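Local coordinates for protein dehalogenase (Rhodospirillaceae, PDB 6A41) that probably cleaves carbon-halogen bonds on a Rossmann-type scaffold like that of the short-chain dehydrogenases and reductases, at residues H46-Q51 against A55-A60; T31-D36 against L71-H76; E14-H19 against D215-T220; V7-N12 against A64-L69. All coordinates share one frame; numbering follows the deposited sequence.

Contact 1: residues H46-Q51 against A55-A60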
loop_
_atom_site.group_PDB
_atom_site.type_symbol
_atom_site.label_atom_id
_atom_site.label_comp_id
_atom_site.label_asym_id
_atom_site.label_seq_id
_atom_site.Cartn_x
_atom_site.Cartn_y
_atom_site.Cartn_z
ATOM N N HIS A 46 1.086 5.197 -42.617
ATOM C CA HIS A 46 -0.075 4.836 -43.419
ATOM C C HIS A 46 -0.821 3.610 -42.883
ATOM O O HIS A 46 -2.019 3.589 -42.852
ATOM C CB HIS A 46 0.263 4.633 -44.906
ATOM C CG HIS A 46 0.845 5.886 -45.564
ATOM N ND1 HIS A 46 1.620 5.857 -46.741
ATOM C CD2 HIS A 46 0.841 7.196 -45.156
ATOM C CE1 HIS A 46 2.014 7.090 -47.036
ATOM N NE2 HIS A 46 1.598 7.907 -46.072
ATOM N N LYS A 47 -0.121 2.611 -42.498
ATOM C CA LYS A 47 -0.691 1.415 -41.879
ATOM C C LYS A 47 -1.416 1.755 -40.545
ATOM O O LYS A 47 -2.578 1.306 -40.295
ATOM C CB LYS A 47 0.472 0.483 -41.639
ATOM C CG LYS A 47 0.218 -0.857 -41.068
ATOM C CD LYS A 47 1.574 -1.601 -40.989
ATOM C CE LYS A 47 1.397 -3.036 -41.461
ATOM N NZ LYS A 47 0.277 -3.562 -40.631
ATOM N N TYR A 48 -0.798 2.596 -39.701
ATOM C CA TYR A 48 -1.505 2.976 -38.420
ATOM C C TYR A 48 -2.824 3.739 -38.724
ATOM O O TYR A 48 -3.887 3.524 -38.184
ATOM C CB TYR A 48 -0.568 3.797 -37.546
ATOM C CG TYR A 48 -1.198 4.363 -36.291
ATOM C CD1 TYR A 48 -1.517 3.538 -35.210
ATOM C CD2 TYR A 48 -1.483 5.689 -36.218
ATOM C CE1 TYR A 48 -2.107 4.035 -34.066
ATOM C CE2 TYR A 48 -2.062 6.186 -35.093
ATOM C CZ TYR A 48 -2.424 5.339 -34.009
ATOM O OH TYR A 48 -2.928 5.994 -32.813
ATOM N N GLU A 49 -2.719 4.727 -39.586
ATOM C CA GLU A 49 -3.789 5.586 -39.923
ATOM C C GLU A 49 -4.906 4.815 -40.676
ATOM O O GLU A 49 -6.099 5.113 -40.470
ATOM C CB GLU A 49 -3.342 6.820 -40.689
ATOM C CG GLU A 49 -2.465 7.759 -39.838
ATOM C CD GLU A 49 -2.100 9.080 -40.499
ATOM O OE1 GLU A 49 -2.417 9.218 -41.723
ATOM O OE2 GLU A 49 -1.532 9.981 -39.847
ATOM N N SER A 50 -4.565 3.824 -41.452
ATOM C CA SER A 50 -5.597 3.084 -42.123
ATOM C C SER A 50 -6.309 2.120 -41.140
ATOM O O SER A 50 -7.503 1.851 -41.251
ATOM C CB SER A 50 -5.015 2.431 -43.361
ATOM O OG SER A 50 -4.510 1.210 -42.971
ATOM N N GLN A 51 -5.588 1.587 -40.158
ATOM C CA GLN A 51 -6.179 0.756 -39.093
ATOM C C GLN A 51 -7.031 1.571 -38.116
ATOM O O GLN A 51 -8.074 1.064 -37.669
ATOM C CB GLN A 51 -5.044 0.078 -38.369
ATOM C CG GLN A 51 -5.283 -0.991 -37.373
ATOM C CD GLN A 51 -3.885 -1.621 -37.000
ATOM O OE1 GLN A 51 -2.693 -1.237 -37.519
ATOM N NE2 GLN A 51 -4.001 -2.586 -36.160
ATOM N N ALA A 55 -7.034 8.843 -36.303
ATOM C CA ALA A 55 -5.777 9.006 -35.552
ATOM C C ALA A 55 -4.701 9.574 -36.502
ATOM O O ALA A 55 -4.695 9.212 -37.649
ATOM C CB ALA A 55 -5.276 7.709 -34.996
ATOM N N HIS A 56 -3.827 10.434 -35.998
ATOM C CA HIS A 56 -2.733 11.054 -36.795
ATOM C C HIS A 56 -1.361 10.478 -36.339
ATOM O O HIS A 56 -0.909 10.666 -35.162
ATOM C CB HIS A 56 -2.728 12.547 -36.589
ATOM C CG HIS A 56 -1.624 13.259 -37.348
ATOM N ND1 HIS A 56 -1.694 13.518 -38.708
ATOM C CD2 HIS A 56 -0.449 13.794 -36.932
ATOM C CE1 HIS A 56 -0.557 14.096 -39.106
ATOM N NE2 HIS A 56 0.188 14.332 -38.033
ATOM N N ALA A 57 -0.634 9.887 -37.253
ATOM C CA ALA A 57 0.728 9.398 -36.978
ATOM C C ALA A 57 1.718 10.573 -37.183
ATOM O O ALA A 57 1.794 11.152 -38.287
ATOM C CB ALA A 57 1.026 8.224 -37.896
ATOM N N LEU A 58 2.480 10.931 -36.154
ATOM C CA LEU A 58 3.421 12.044 -36.241
ATOM C C LEU A 58 4.712 11.565 -36.887
ATOM O O LEU A 58 5.235 10.440 -36.584
ATOM C CB LEU A 58 3.750 12.503 -34.822
ATOM C CG LEU A 58 2.523 13.131 -34.151
ATOM C CD1 LEU A 58 2.756 13.132 -32.621
ATOM C CD2 LEU A 58 2.384 14.566 -34.591
ATOM N N SER A 59 5.233 12.361 -37.792
ATOM C CA SER A 59 6.375 11.900 -38.583
ATOM C C SER A 59 7.714 12.194 -37.849
ATOM O O SER A 59 8.730 11.628 -38.182
ATOM C CB SER A 59 6.333 12.532 -39.996
ATOM O OG SER A 59 6.331 13.914 -39.812
ATOM N N ALA A 60 7.695 12.966 -36.772
ATOM C CA ALA A 60 8.937 13.187 -35.959
ATOM C C ALA A 60 8.989 12.176 -34.875
ATOM O O ALA A 60 7.941 11.842 -34.269
ATOM C CB ALA A 60 8.996 14.593 -35.390
HETATM O O HOH W 1 0.642 11.285 -40.662
#
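E49 reaches from helix 42-51 to strand 56-57 and takes the backbone N-H of A57: OE2 lies 2.7 Å from A57 N, the bond is nearly straight (165°), and the anti lone pair of the oxygen is used. A water donates to the same E49 OE2 and also to A57 O, so one carboxylate oxygen accepts two bonds and binds the N-H of A57 directly and its carbonyl through the water. With CG set anti to its own carbonyl carbon (chi1 -66°) and the chain straight beyond it, E49 lays its CG against A55 O at 3.4 Å on the way. Replaced by alanine, E49 would give up its carboxylate, and the A57 N-H and the bridging water would probably each lose a partner. Beside this polar link, the buried Y48 ring packs on two methyl groups, CE2 lying 3.6 Å from A55 CB and CD2 3.9 Å from A57 CB. Its hydroxyl is hydrogen-bonded to T22 OG1, and the rings of F39 and F52 meet it. Strand 31-34, helix 42-51 and strand 56-57 form a beta-alpha-beta unit; H56 pairs by backbone bonds with V32 and A34, against which Y48 also packs.

Contact 2: residues T31-D36 against L71-H76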
loop_
_atom_site.group_PDB
_atom_site.type_symbol
_atom_site.label_atom_id
_atom_site.label_comp_id
_atom_site.label_asym_id
_atom_site.label_seq_id
_atom_site.Cartn_x
_atom_site.Cartn_y
_atom_site.Cartn_z
ATOM N N THR A 31 -9.464 13.191 -30.368
ATOM C CA THR A 31 -8.468 13.402 -31.447
ATOM C C THR A 31 -7.148 12.746 -30.946
ATOM O O THR A 31 -6.550 13.205 -29.986
ATOM C CB THR A 31 -8.248 14.900 -31.656
ATOM O OG1 THR A 31 -9.506 15.479 -31.956
ATOM C CG2 THR A 31 -7.200 15.243 -32.748
ATOM N N VAL A 32 -6.683 11.748 -31.642
ATOM C CA VAL A 32 -5.541 11.015 -31.243
ATOM C C VAL A 32 -4.359 11.388 -32.144
ATOM O O VAL A 32 -4.447 11.330 -33.375
ATOM C CB VAL A 32 -5.823 9.499 -31.324
ATOM C CG1 VAL A 32 -4.561 8.720 -31.045
ATOM C CG2 VAL A 32 -6.966 9.131 -30.357
ATOM N N LEU A 33 -3.259 11.734 -31.501
ATOM C CA LEU A 33 -1.963 11.930 -32.061
ATOM C C LEU A 33 -1.036 10.827 -31.554
ATOM O O LEU A 33 -1.022 10.535 -30.346
ATOM C CB LEU A 33 -1.385 13.234 -31.565
ATOM C CG LEU A 33 -2.219 14.472 -31.775
ATOM C CD1 LEU A 33 -1.486 15.678 -31.308
ATOM C CD2 LEU A 33 -2.763 14.556 -33.223
ATOM N N ALA A 34 -0.298 10.213 -32.430
ATOM C CA ALA A 34 0.477 9.038 -32.058
ATOM C C ALA A 34 1.905 9.229 -32.476
ATOM O O ALA A 34 2.161 9.546 -33.647
ATOM C CB ALA A 34 -0.085 7.771 -32.710
ATOM N N HIS A 35 2.795 8.925 -31.561
ATOM C CA HIS A 35 4.239 8.771 -31.790
ATOM C C HIS A 35 4.615 7.281 -31.883
ATOM O O HIS A 35 4.011 6.432 -31.225
ATOM C CB HIS A 35 5.020 9.424 -30.658
ATOM C CG HIS A 35 6.394 8.859 -30.472
ATOM N ND1 HIS A 35 6.624 7.817 -29.611
ATOM C CD2 HIS A 35 7.600 9.166 -31.042
ATOM C CE1 HIS A 35 7.906 7.463 -29.695
ATOM N NE2 HIS A 35 8.525 8.259 -30.549
ATOM N N ASP A 36 5.595 6.980 -32.716
ATOM C CA ASP A 36 6.241 5.696 -32.676
ATOM C C ASP A 36 7.632 5.848 -33.336
ATOM O O ASP A 36 7.749 6.527 -34.341
ATOM C CB ASP A 36 5.388 4.579 -33.350
ATOM C CG ASP A 36 5.931 3.167 -33.070
ATOM O OD1 ASP A 36 5.597 2.630 -31.943
ATOM O OD2 ASP A 36 6.726 2.622 -33.964
ATOM N N LEU A 71 2.264 19.494 -30.777
ATOM C CA LEU A 71 1.643 20.749 -30.321
ATOM C C LEU A 71 1.194 21.638 -31.455
ATOM O O LEU A 71 0.182 22.282 -31.358
ATOM C CB LEU A 71 2.605 21.560 -29.439
ATOM C CG LEU A 71 2.656 21.003 -28.016
ATOM C CD1 LEU A 71 3.748 21.721 -27.254
ATOM C CD2 LEU A 71 1.291 21.251 -27.238
ATOM N N LYS A 72 1.997 21.765 -32.499
ATOM C CA LYS A 72 1.577 22.429 -33.728
ATOM C C LYS A 72 0.290 21.902 -34.386
ATOM O O LYS A 72 -0.440 22.647 -35.009
ATOM C CB LYS A 72 2.688 22.313 -34.771
ATOM C CG LYS A 72 3.562 23.500 -34.933
ATOM C CD LYS A 72 3.170 24.268 -36.211
ATOM C CE LYS A 72 4.366 24.951 -36.840
ATOM N NZ LYS A 72 5.158 25.678 -35.771
ATOM N N ARG A 73 -0.026 20.623 -34.251
ATOM C CA ARG A 73 -1.146 20.076 -34.986
ATOM C C ARG A 73 -2.444 20.802 -34.619
ATOM O O ARG A 73 -3.150 21.200 -35.547
ATOM C CB ARG A 73 -1.279 18.561 -34.749
ATOM C CG ARG A 73 -2.468 17.905 -35.426
ATOM C CD ARG A 73 -2.080 17.422 -36.766
ATOM N NE ARG A 73 -3.115 16.630 -37.398
ATOM C CZ ARG A 73 -3.186 16.406 -38.714
ATOM N NH1 ARG A 73 -2.304 16.921 -39.562
ATOM N NH2 ARG A 73 -4.170 15.666 -39.197
ATOM N N HIS A 74 -2.787 20.888 -33.322
ATOM C CA HIS A 74 -3.998 21.555 -32.830
ATOM C C HIS A 74 -3.790 22.681 -31.904
ATOM O O HIS A 74 -4.746 23.420 -31.565
ATOM C CB HIS A 74 -4.962 20.548 -32.133
ATOM C CG HIS A 74 -5.409 19.523 -33.065
ATOM N ND1 HIS A 74 -6.210 19.840 -34.159
ATOM C CD2 HIS A 74 -5.012 18.243 -33.242
ATOM C CE1 HIS A 74 -6.355 18.766 -34.919
ATOM N NE2 HIS A 74 -5.652 17.783 -34.376
ATOM N N GLY A 75 -2.550 22.882 -31.527
ATOM C CA GLY A 75 -2.235 24.010 -30.620
ATOM C C GLY A 75 -2.071 23.521 -29.223
ATOM O O GLY A 75 -1.628 24.284 -28.389
ATOM N N HIS A 76 -2.571 22.314 -28.863
ATOM C CA HIS A 76 -2.471 21.874 -27.477
ATOM C C HIS A 76 -2.567 20.405 -27.402
ATOM O O HIS A 76 -2.969 19.813 -28.327
ATOM C CB HIS A 76 -3.609 22.505 -26.620
ATOM C CG HIS A 76 -4.972 22.015 -26.930
ATOM N ND1 HIS A 76 -5.674 22.435 -28.027
ATOM C CD2 HIS A 76 -5.722 21.020 -26.367
ATOM C CE1 HIS A 76 -6.837 21.811 -28.091
ATOM N NE2 HIS A 76 -6.882 20.928 -27.110
#
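T31 and L33, on strand 31-34, lie under R73 and H74 near the C-terminal end of helix 63-74, at the spacing of a helix lying over a sheet: the CA atoms of L33 and R73 are 8.7 Å apart, and those of T31 and H74 9.4 Å. The chain then leaves the helix through G75, whose positive phi (101°) would jam any CB against the carbonyl oxygen of H74. A weak bond from G75 N to L71 O accompanies this turn. T31 and H74 extend their side chains from opposite directions. The threonine methyl stands anti to the backbone N, which directs it at the helix, and CG2 comes to 3.4 Å from NE2 of the H74 ring. L33 works through a single branch: its CD2 meets R73 CG at 4.0 Å and also lies at the edge of the H74 ring, close to the ring plane. R73 thus contributes its aliphatic stem, bent at chi2 (91°), while beyond the bend it packs on H56 of the neighbouring strand. L33 also packs on V7 and L9 of the adjoining strand 7-10, so the inner part of the contact continues into the core, whereas R73 and H74 are exposed. Across the two segments there is no hydrogen bond or salt bridge, although two of the four participants carry basic side chains. The contact therefore depends on shape and van der Waals packing, and no polar pairing between the two segments fixes its geometry.

Contact 3: residues E14-H19 against D215-T220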
loop_
_atom_site.group_PDB
_atom_site.type_symbol
_atom_site.label_atom_id
_atom_site.label_comp_id
_atom_site.label_asym_id
_atom_site.label_seq_id
_atom_site.Cartn_x
_atom_site.Cartn_y
_atom_site.Cartn_z
ATOM N N GLU A 14 2.911 1.508 -31.288
ATOM C CA GLU A 14 3.021 0.154 -31.714
ATOM C C GLU A 14 3.337 -0.804 -30.628
ATOM O O GLU A 14 3.252 -1.974 -30.880
ATOM C CB GLU A 14 4.038 -0.028 -32.922
ATOM C CG GLU A 14 3.596 0.679 -34.156
ATOM C CD GLU A 14 2.268 0.154 -34.648
ATOM O OE1 GLU A 14 2.127 -1.073 -34.906
ATOM O OE2 GLU A 14 1.322 0.954 -34.813
ATOM N N LYS A 15 3.632 -0.371 -29.421
ATOM C CA LYS A 15 3.900 -1.277 -28.305
ATOM C C LYS A 15 2.752 -1.252 -27.328
ATOM O O LYS A 15 1.955 -0.307 -27.299
ATOM C CB LYS A 15 5.108 -0.777 -27.520
ATOM C CG LYS A 15 6.392 -1.009 -28.300
ATOM C CD LYS A 15 7.529 -0.321 -27.616
ATOM C CE LYS A 15 8.376 -1.223 -26.783
ATOM N NZ LYS A 15 9.001 -2.372 -27.474
ATOM N N PHE A 16 2.761 -2.266 -26.501
ATOM C CA PHE A 16 2.033 -2.313 -25.196
ATOM C C PHE A 16 0.569 -1.836 -25.341
ATOM O O PHE A 16 -0.194 -2.498 -26.038
ATOM C CB PHE A 16 2.852 -1.429 -24.187
ATOM C CG PHE A 16 2.565 -1.678 -22.699
ATOM C CD1 PHE A 16 1.857 -2.818 -22.237
ATOM C CD2 PHE A 16 3.076 -0.816 -21.782
ATOM C CE1 PHE A 16 1.613 -3.012 -20.902
ATOM C CE2 PHE A 16 2.908 -1.035 -20.440
ATOM C CZ PHE A 16 2.209 -2.117 -19.991
ATOM N N ALA A 17 0.165 -0.710 -24.752
ATOM C CA ALA A 17 -1.240 -0.352 -24.711
ATOM C C ALA A 17 -1.653 0.578 -25.859
ATOM O O ALA A 17 -2.788 1.103 -25.901
ATOM C CB ALA A 17 -1.553 0.344 -23.419
ATOM N N GLY A 18 -0.762 0.796 -26.824
ATOM C CA GLY A 18 -1.049 1.819 -27.887
ATOM C C GLY A 18 -2.316 1.603 -28.719
ATOM O O GLY A 18 -3.104 2.547 -28.984
ATOM N N HIS A 19 -2.468 0.405 -29.245
ATOM C CA HIS A 19 -3.590 0.121 -30.067
ATOM C C HIS A 19 -4.896 0.132 -29.329
ATOM O O HIS A 19 -5.883 0.683 -29.835
ATOM C CB HIS A 19 -3.406 -1.210 -30.810
ATOM C CG HIS A 19 -2.406 -1.105 -31.915
ATOM N ND1 HIS A 19 -2.403 -1.977 -32.982
ATOM C CD2 HIS A 19 -1.515 -0.130 -32.213
ATOM C CE1 HIS A 19 -1.440 -1.603 -33.822
ATOM N NE2 HIS A 19 -0.885 -0.496 -33.374
ATOM N N ASP A 215 -8.580 -3.655 -25.199
ATOM C CA ASP A 215 -9.677 -2.706 -25.002
ATOM C C ASP A 215 -10.075 -2.307 -23.578
ATOM O O ASP A 215 -10.615 -1.190 -23.389
ATOM C CB ASP A 215 -10.884 -3.136 -25.757
ATOM C CG ASP A 215 -10.660 -2.899 -27.294
ATOM O OD1 ASP A 215 -9.615 -2.310 -27.757
ATOM O OD2 ASP A 215 -11.534 -3.308 -28.024
ATOM N N GLU A 216 -9.805 -3.216 -22.630
ATOM C CA GLU A 216 -10.022 -2.971 -21.198
ATOM C C GLU A 216 -8.945 -2.044 -20.667
ATOM O O GLU A 216 -9.251 -1.050 -19.953
ATOM C CB GLU A 216 -10.058 -4.256 -20.334
ATOM C CG GLU A 216 -11.322 -5.035 -20.529
ATOM C CD GLU A 216 -11.297 -6.531 -20.084
ATOM O OE1 GLU A 216 -10.267 -7.207 -20.126
ATOM O OE2 GLU A 216 -12.392 -6.990 -19.690
ATOM N N LEU A 217 -7.705 -2.389 -21.004
ATOM C CA LEU A 217 -6.569 -1.439 -20.650
ATOM C C LEU A 217 -6.795 -0.100 -21.312
ATOM O O LEU A 217 -6.633 0.947 -20.651
ATOM C CB LEU A 217 -5.266 -2.059 -21.034
ATOM C CG LEU A 217 -3.990 -1.298 -20.675
ATOM C CD1 LEU A 217 -3.943 -0.887 -19.273
ATOM C CD2 LEU A 217 -2.780 -2.147 -20.943
ATOM N N GLY A 218 -7.171 -0.134 -22.609
ATOM C CA GLY A 218 -7.452 1.153 -23.303
ATOM C C GLY A 218 -8.591 1.999 -22.633
ATOM O O GLY A 218 -8.460 3.246 -22.471
ATOM N N ALA A 219 -9.664 1.337 -22.244
ATOM C CA ALA A 219 -10.761 1.993 -21.617
ATOM C C ALA A 219 -10.331 2.593 -20.243
ATOM O O ALA A 219 -10.804 3.681 -19.871
ATOM C CB ALA A 219 -12.035 1.104 -21.404
ATOM N N THR A 220 -9.491 1.877 -19.526
ATOM C CA THR A 220 -8.933 2.412 -18.267
ATOM C C THR A 220 -8.128 3.659 -18.419
ATOM O O THR A 220 -8.282 4.645 -17.698
ATOM C CB THR A 220 -8.236 1.279 -17.486
ATOM O OG1 THR A 220 -9.195 0.181 -17.282
ATOM C CG2 THR A 220 -7.809 1.795 -16.195
#
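L217, on helix 214-225, meets A17 in the turn ahead of helix 18-27. Its CB points toward that turn, and CG, anti to the backbone N (chi1 -176°), comes to 4.0 Å from A17 CB. At the fork the branches part company: CD2 carries the contact, 3.7 Å from A17 CB and 4.5 Å from CE1 of the F16 ring, which it meets obliquely, while CD1 stays farther from the alanine. The remaining surroundings of L217 include V177, S179 and V182. The turn it covers is a type II' turn from K15 to G18, closed by a 3.0 Å bond from G18 N to K15 O, and A17 is the N-cap of the helix. This is the place of the glycine-rich dinucleotide-binding loop in short-chain dehydrogenases; the sequence here departs from that classic pattern, with the bulky F16 in the turn. H19 NE2 donates to E14 OE2 at 3.0 Å almost in a straight line (176°), in the plane of its own ring but from above the carboxylate plane, linking the loop to the first turn of the helix. Just beyond L217 on the same helix, A219 and T220 pack on G228 and F223 of the second subunit.

Contact 4: residues V7-N12 against A64-L69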
loop_
_atom_site.group_PDB
_atom_site.type_symbol
_atom_site.label_atom_id
_atom_site.label_comp_id
_atom_site.label_asym_id
_atom_site.label_seq_id
_atom_site.Cartn_x
_atom_site.Cartn_y
_atom_site.Cartn_z
ATOM N N VAL A 7 -7.580 16.192 -27.132
ATOM C CA VAL A 7 -6.400 15.826 -27.918
ATOM C C VAL A 7 -5.517 14.952 -27.011
ATOM O O VAL A 7 -5.042 15.457 -25.928
ATOM C CB VAL A 7 -5.585 17.099 -28.384
ATOM C CG1 VAL A 7 -4.334 16.686 -29.133
ATOM C CG2 VAL A 7 -6.495 17.990 -29.228
ATOM N N ILE A 8 -5.340 13.687 -27.429
ATOM C CA ILE A 8 -4.592 12.709 -26.654
ATOM C C ILE A 8 -3.338 12.327 -27.439
ATOM O O ILE A 8 -3.465 11.849 -28.557
ATOM C CB ILE A 8 -5.451 11.497 -26.403
ATOM C CG1 ILE A 8 -6.632 12.015 -25.590
ATOM C CG2 ILE A 8 -4.705 10.450 -25.602
ATOM C CD1 ILE A 8 -7.556 11.014 -25.152
ATOM N N LEU A 9 -2.161 12.472 -26.852
ATOM C CA LEU A 9 -0.949 12.024 -27.516
ATOM C C LEU A 9 -0.539 10.704 -26.896
ATOM O O LEU A 9 -0.345 10.635 -25.677
ATOM C CB LEU A 9 0.125 13.083 -27.167
ATOM C CG LEU A 9 1.512 12.687 -27.552
ATOM C CD1 LEU A 9 1.538 12.384 -29.041
ATOM C CD2 LEU A 9 2.486 13.838 -27.119
ATOM N N ILE A 10 -0.385 9.648 -27.668
ATOM C CA ILE A 10 -0.014 8.367 -27.165
ATOM C C ILE A 10 1.414 8.069 -27.733
ATOM O O ILE A 10 1.658 8.202 -28.929
ATOM C CB ILE A 10 -0.931 7.269 -27.661
ATOM C CG1 ILE A 10 -2.437 7.561 -27.337
ATOM C CG2 ILE A 10 -0.530 5.896 -27.058
ATOM C CD1 ILE A 10 -3.439 6.637 -28.008
ATOM N N THR A 11 2.351 7.748 -26.884
ATOM C CA THR A 11 3.678 7.403 -27.306
ATOM C C THR A 11 3.827 5.912 -27.610
ATOM O O THR A 11 3.050 5.064 -27.206
ATOM C CB THR A 11 4.743 7.783 -26.262
ATOM O OG1 THR A 11 4.525 7.055 -25.037
ATOM C CG2 THR A 11 4.633 9.249 -25.950
ATOM N N ASN A 12 4.887 5.598 -28.331
ATOM C CA ASN A 12 5.258 4.220 -28.685
ATOM C C ASN A 12 4.054 3.387 -29.039
ATOM O O ASN A 12 3.861 2.236 -28.549
ATOM C CB ASN A 12 6.091 3.658 -27.553
ATOM C CG ASN A 12 7.289 4.506 -27.182
ATOM O OD1 ASN A 12 8.200 4.717 -28.006
ATOM N ND2 ASN A 12 7.277 5.071 -26.011
ATOM N N ALA A 64 11.902 16.020 -28.350
ATOM C CA ALA A 64 11.654 17.442 -28.510
ATOM C C ALA A 64 10.964 17.779 -29.860
ATOM O O ALA A 64 9.960 18.513 -29.872
ATOM C CB ALA A 64 12.961 18.198 -28.332
ATOM N N ALA A 65 11.444 17.231 -30.966
ATOM C CA ALA A 65 10.820 17.500 -32.268
ATOM C C ALA A 65 9.404 16.935 -32.313
ATOM O O ALA A 65 8.498 17.507 -32.968
ATOM C CB ALA A 65 11.673 16.869 -33.402
HETATM N N MSE A 66 9.247 15.733 -31.724
HETATM C CA MSE A 66 7.909 15.037 -31.761
HETATM C C MSE A 66 6.894 15.868 -31.003
HETATM O O MSE A 66 5.806 16.098 -31.486
HETATM C CB MSE A 66 8.006 13.630 -31.261
HETATM C CG MSE A 66 6.695 12.849 -31.386
HETATM SE SE MSE A 66 5.509 13.276 -29.819
HETATM C CE MSE A 66 6.703 12.272 -28.539
ATOM N N VAL A 67 7.288 16.399 -29.855
ATOM C CA VAL A 67 6.375 17.267 -29.046
ATOM C C VAL A 67 6.036 18.562 -29.717
ATOM O O VAL A 67 4.881 18.975 -29.705
ATOM C CB VAL A 67 6.901 17.475 -27.602
ATOM C CG1 VAL A 67 6.072 18.489 -26.821
ATOM C CG2 VAL A 67 6.831 16.159 -26.925
ATOM N N GLU A 68 7.035 19.194 -30.305
ATOM C CA GLU A 68 6.789 20.443 -30.994
ATOM C C GLU A 68 5.796 20.240 -32.158
ATOM O O GLU A 68 4.889 21.069 -32.339
ATOM C CB GLU A 68 8.110 20.994 -31.516
ATOM C CG GLU A 68 7.946 22.266 -32.358
ATOM C CD GLU A 68 9.257 22.796 -32.934
ATOM O OE1 GLU A 68 10.353 22.557 -32.359
ATOM O OE2 GLU A 68 9.193 23.464 -33.957
ATOM N N LEU A 69 5.980 19.156 -32.912
ATOM C CA LEU A 69 5.068 18.792 -33.944
ATOM C C LEU A 69 3.651 18.459 -33.446
ATOM O O LEU A 69 2.649 18.876 -34.076
ATOM C CB LEU A 69 5.636 17.606 -34.696
ATOM C CG LEU A 69 4.987 17.268 -36.019
ATOM C CD1 LEU A 69 5.024 18.417 -37.034
ATOM C CD2 LEU A 69 5.660 15.993 -36.565
#
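L9 and T11 run past M66 and V67, the CA atoms of L9 and V67 being 9.1 Å apart and those of T11 and M66 9.8 Å. M66, modelled as selenomethionine, bridges the gap. Its CG is anti to the backbone N (chi1 -175°) and the chain then bends at both chi2 and chi3, bringing the heavy atom to the fork of L9, where SE lies 4.1 Å from L9 CD1 and equally 4.1 Å from L9 CD2. The terminal methyl continues toward T11, its CE reaching 4.5 Å from T11 CG2, a looser approach. Helix 63-74 belongs to the crossover of a Rossmann-type sheet: it connects strand 56-57, at one edge, to strand 79-83, on the far side of strand 7-10, and so passes over strands 31-34 and 7-10. L9, on the latter strand, also packs on L33 and L80 of its two neighbours. The polar branch of T11 is occupied, OG1 accepting a hydrogen bond from N83 N, which leaves the methyl to the apolar contact. L115 of helix 98-126 touches both T11 and M66, and V67 leans on L118 and V119 of that same long helix.

In the fold
Contacts 1, 3 and 4 are buried, while contact 2 is open to solvent at its helix end. Contacts 2 and 4 share helix 63-74, and their centres lie about 6 Å apart: contact 4 packs its first half on strand 7-10 deep in the sheet, contact 2 its last turn on strand 31-34. Contact 1 serves strand 56-57, outermost within the chain, from helix 42-51, and its backbone bonds from H56 join it to contact 2. Contact 3 stands apart, closing residues distant in sequence near the chain's centre. Across its segments only contact 1 has a hydrogen bond, at the outermost strand of the chain's sheet; the other three rely on packing.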